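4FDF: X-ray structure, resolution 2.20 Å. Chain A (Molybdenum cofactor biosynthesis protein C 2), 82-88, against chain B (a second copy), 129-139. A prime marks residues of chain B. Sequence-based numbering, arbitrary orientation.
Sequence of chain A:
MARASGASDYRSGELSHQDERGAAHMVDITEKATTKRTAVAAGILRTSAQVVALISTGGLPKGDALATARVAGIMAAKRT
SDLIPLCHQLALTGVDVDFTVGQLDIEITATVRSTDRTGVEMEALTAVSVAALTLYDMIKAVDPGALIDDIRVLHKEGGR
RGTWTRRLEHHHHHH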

# COMPACT_ATOMS: atom_id res chain seq x y z
N ASP A 82 -3.41 8.25 -1.01
CA ASP A 82 -3.77 6.89 -0.59
C ASP A 82 -4.81 6.86 0.54
O ASP A 82 -5.60 5.91 0.65
CB ASP A 82 -2.53 6.12 -0.09
CG ASP A 82 -1.53 5.78 -1.20
OD1 ASP A 82 -1.74 6.14 -2.38
OD2 ASP A 82 -0.51 5.13 -0.87
N LEU A 83 -4.80 7.90 1.37
CA LEU A 83 -5.54 7.93 2.63
C LEU A 83 -6.83 8.74 2.54
O LEU A 83 -7.89 8.33 3.04
CB LEU A 83 -4.66 8.54 3.73
CG LEU A 83 -3.36 7.80 4.11
CD1 LEU A 83 -2.45 8.68 4.95
CD2 LEU A 83 -3.70 6.49 4.85
N ILE A 84 -6.73 9.91 1.93
CA ILE A 84 -7.82 10.84 1.87
C ILE A 84 -8.45 10.73 0.49
O ILE A 84 -7.85 11.15 -0.50
CB ILE A 84 -7.32 12.26 2.17
CG1 ILE A 84 -6.47 12.22 3.45
CG2 ILE A 84 -8.50 13.22 2.31
CD1 ILE A 84 -5.92 13.55 3.86
N PRO A 85 -9.66 10.13 0.44
CA PRO A 85 -10.31 9.64 -0.78
C PRO A 85 -10.34 10.64 -1.94
O PRO A 85 -10.05 10.26 -3.07
CB PRO A 85 -11.74 9.32 -0.32
CG PRO A 85 -11.56 8.98 1.13
CD PRO A 85 -10.50 9.89 1.63
N LEU A 86 -10.65 11.91 -1.65
CA LEU A 86 -10.83 12.91 -2.70
C LEU A 86 -9.60 13.78 -2.99
O LEU A 86 -9.69 14.73 -3.77
CB LEU A 86 -12.08 13.76 -2.44
CG LEU A 86 -13.43 13.04 -2.51
CD1 LEU A 86 -14.58 14.05 -2.65
CD2 LEU A 86 -13.49 12.04 -3.66
N CYS A 87 -8.46 13.44 -2.40
CA CYS A 87 -7.21 14.12 -2.70
C CYS A 87 -6.58 13.57 -3.96
O CYS A 87 -6.71 12.39 -4.27
CB CYS A 87 -6.21 13.97 -1.56
SG CYS A 87 -6.51 15.05 -0.19
N HIS A 88 -5.86 14.45 -4.66
CA HIS A 88 -5.18 14.10 -5.89
C HIS A 88 -3.80 13.60 -5.60
O HIS A 88 -3.21 13.95 -4.59
CB HIS A 88 -5.09 15.33 -6.79
CG HIS A 88 -6.41 16.02 -7.00
ND1 HIS A 88 -6.95 16.85 -6.09
CD2 HIS A 88 -7.30 15.99 -8.08
CE1 HIS A 88 -8.12 17.32 -6.55
NE2 HIS A 88 -8.34 16.79 -7.77
N SER B 129 -8.23 9.85 13.34
CA SER B 129 -7.33 10.78 12.73
C SER B 129 -7.58 10.95 11.24
O SER B 129 -7.71 12.09 10.76
CB SER B 129 -5.92 10.30 12.98
OG SER B 129 -5.00 11.29 12.59
N VAL B 130 -7.68 9.84 10.51
CA VAL B 130 -7.89 9.94 9.06
C VAL B 130 -9.31 10.43 8.71
O VAL B 130 -9.50 11.14 7.72
CB VAL B 130 -7.48 8.64 8.31
CG1 VAL B 130 -7.86 8.72 6.83
CG2 VAL B 130 -5.95 8.41 8.45
N ALA B 131 -10.28 10.07 9.54
CA ALA B 131 -11.66 10.56 9.37
C ALA B 131 -11.73 12.08 9.53
O ALA B 131 -12.48 12.74 8.81
CB ALA B 131 -12.61 9.87 10.35
N ALA B 132 -10.96 12.62 10.48
CA ALA B 132 -10.88 14.07 10.71
C ALA B 132 -10.21 14.77 9.55
O ALA B 132 -10.70 15.79 9.06
CB ALA B 132 -10.11 14.36 12.00
N LEU B 133 -9.08 14.22 9.09
CA LEU B 133 -8.41 14.75 7.91
C LEU B 133 -9.34 14.76 6.69
O LEU B 133 -9.31 15.69 5.89
CB LEU B 133 -7.14 13.96 7.58
CG LEU B 133 -5.92 14.12 8.52
CD1 LEU B 133 -4.91 13.00 8.31
CD2 LEU B 133 -5.26 15.47 8.31
N THR B 134 -10.14 13.71 6.56
CA THR B 134 -11.05 13.58 5.44
C THR B 134 -12.21 14.56 5.57
O THR B 134 -12.63 15.16 4.58
CB THR B 134 -11.55 12.14 5.29
OG1 THR B 134 -10.43 11.30 5.02
CG2 THR B 134 -12.56 12.03 4.15
N LEU B 135 -12.72 14.75 6.79
CA LEU B 135 -13.71 15.79 7.01
C LEU B 135 -13.15 17.13 6.57
O LEU B 135 -13.79 17.85 5.80
CB LEU B 135 -14.14 15.87 8.48
CG LEU B 135 -15.08 14.78 8.97
CD1 LEU B 135 -15.46 15.11 10.40
CD2 LEU B 135 -16.34 14.63 8.08
N TYR B 136 -11.95 17.46 7.05
CA TYR B 136 -11.31 18.71 6.69
C TYR B 136 -11.16 18.86 5.17
O TYR B 136 -11.37 19.94 4.62
CB TYR B 136 -9.96 18.87 7.39
CG TYR B 136 -9.30 20.19 7.05
CD1 TYR B 136 -8.28 20.25 6.12
CD2 TYR B 136 -9.73 21.37 7.64
CE1 TYR B 136 -7.67 21.47 5.78
CE2 TYR B 136 -9.14 22.60 7.31
CZ TYR B 136 -8.11 22.63 6.38
OH TYR B 136 -7.53 23.84 6.04
N ASP B 137 -10.79 17.78 4.48
CA ASP B 137 -10.69 17.84 3.03
C ASP B 137 -12.04 18.21 2.39
O ASP B 137 -12.08 18.89 1.38
CB ASP B 137 -10.19 16.51 2.45
CG ASP B 137 -9.94 16.60 0.95
OD1 ASP B 137 -9.11 17.44 0.53
OD2 ASP B 137 -10.61 15.88 0.18
N MET B 138 -13.14 17.76 3.00
CA MET B 138 -14.46 18.00 2.45
C MET B 138 -14.95 19.42 2.72
O MET B 138 -15.82 19.92 2.00
CB MET B 138 -15.47 16.98 3.01
CG MET B 138 -15.11 15.51 2.79
SD MET B 138 -15.34 14.89 1.11
CE MET B 138 -13.91 15.57 0.32
N ILE B 139 -14.42 20.05 3.77
CA ILE B 139 -14.95 21.34 4.22
C ILE B 139 -13.99 22.52 4.05
O ILE B 139 -14.40 23.66 4.24
CB ILE B 139 -15.52 21.27 5.69
CG1 ILE B 139 -14.40 21.21 6.73
CG2 ILE B 139 -16.49 20.10 5.86
CD1 ILE B 139 -14.12 22.54 7.39
O HOH W 1 -11.77 13.44 0.60

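Chain A leaves a helix here and runs as a turn along the 129-139 part of a chain B helix that begins earlier. The two run in roughly the same direction, but chain A needs only three steps, Leu83 to Leu86, where the helix needs seven, Val130′ to Asp137′: by CA position Leu83 lies nearest Val130′, Ile84 nearest Thr134′, Leu86 nearest Asp137′. No direct hydrogen bond joins the two stretches; apart from one water, they meet by packing.

Asp82, within the helix and partly exposed, stays out of reach. Leu83 points its CB toward chain B, where CB lies 4.5 Å from Val130′ CG1, a loose apolar contact; its carbonyl O is closer, 3.8 Å from the same CG1.

Ile84, the first residue to leave helical geometry, has the largest area covered here. Its branched side chain suits a place with several neighbours: CD1 packs 3.9 Å from Leu133′ CB, while CG2 lies 3.7 Å from Asp137′ CB and 3.8 Å from Thr134′ OG1. That hydroxyl can sit beside apolar groups because it is satisfied within its own helix, OG1 donating to Val130′ O at 2.9 Å.

Ile84 also opens a type I turn, closed by Cys87 N donating to Ile84 O at 3.0 Å. Pro85, whose phi of -49° fits the second position of such a turn, brings CD to 3.7 Å from Thr134′ OG1.

Leu86, in the third position, has a backbone N that the turn leaves free. It donates to water 1 (N to water O, 2.9 Å), which in turn donates to Asp137′ OD2 (water O to OD2, 2.7 Å), so the buried carboxylate and the amide share one bridge. The leucine side chain meets Met138′, whose flexible thioether curls its end inward until CE is 3.4 Å from Leu86 CD1, a tight contact.

Cys87 places SG 3.6 Å from Asp137′ OD1; its small, weakly polar thiol fits beside the buried carboxylate, by proximity and not by a hydrogen bond. His88 then passes beyond reach of the helix.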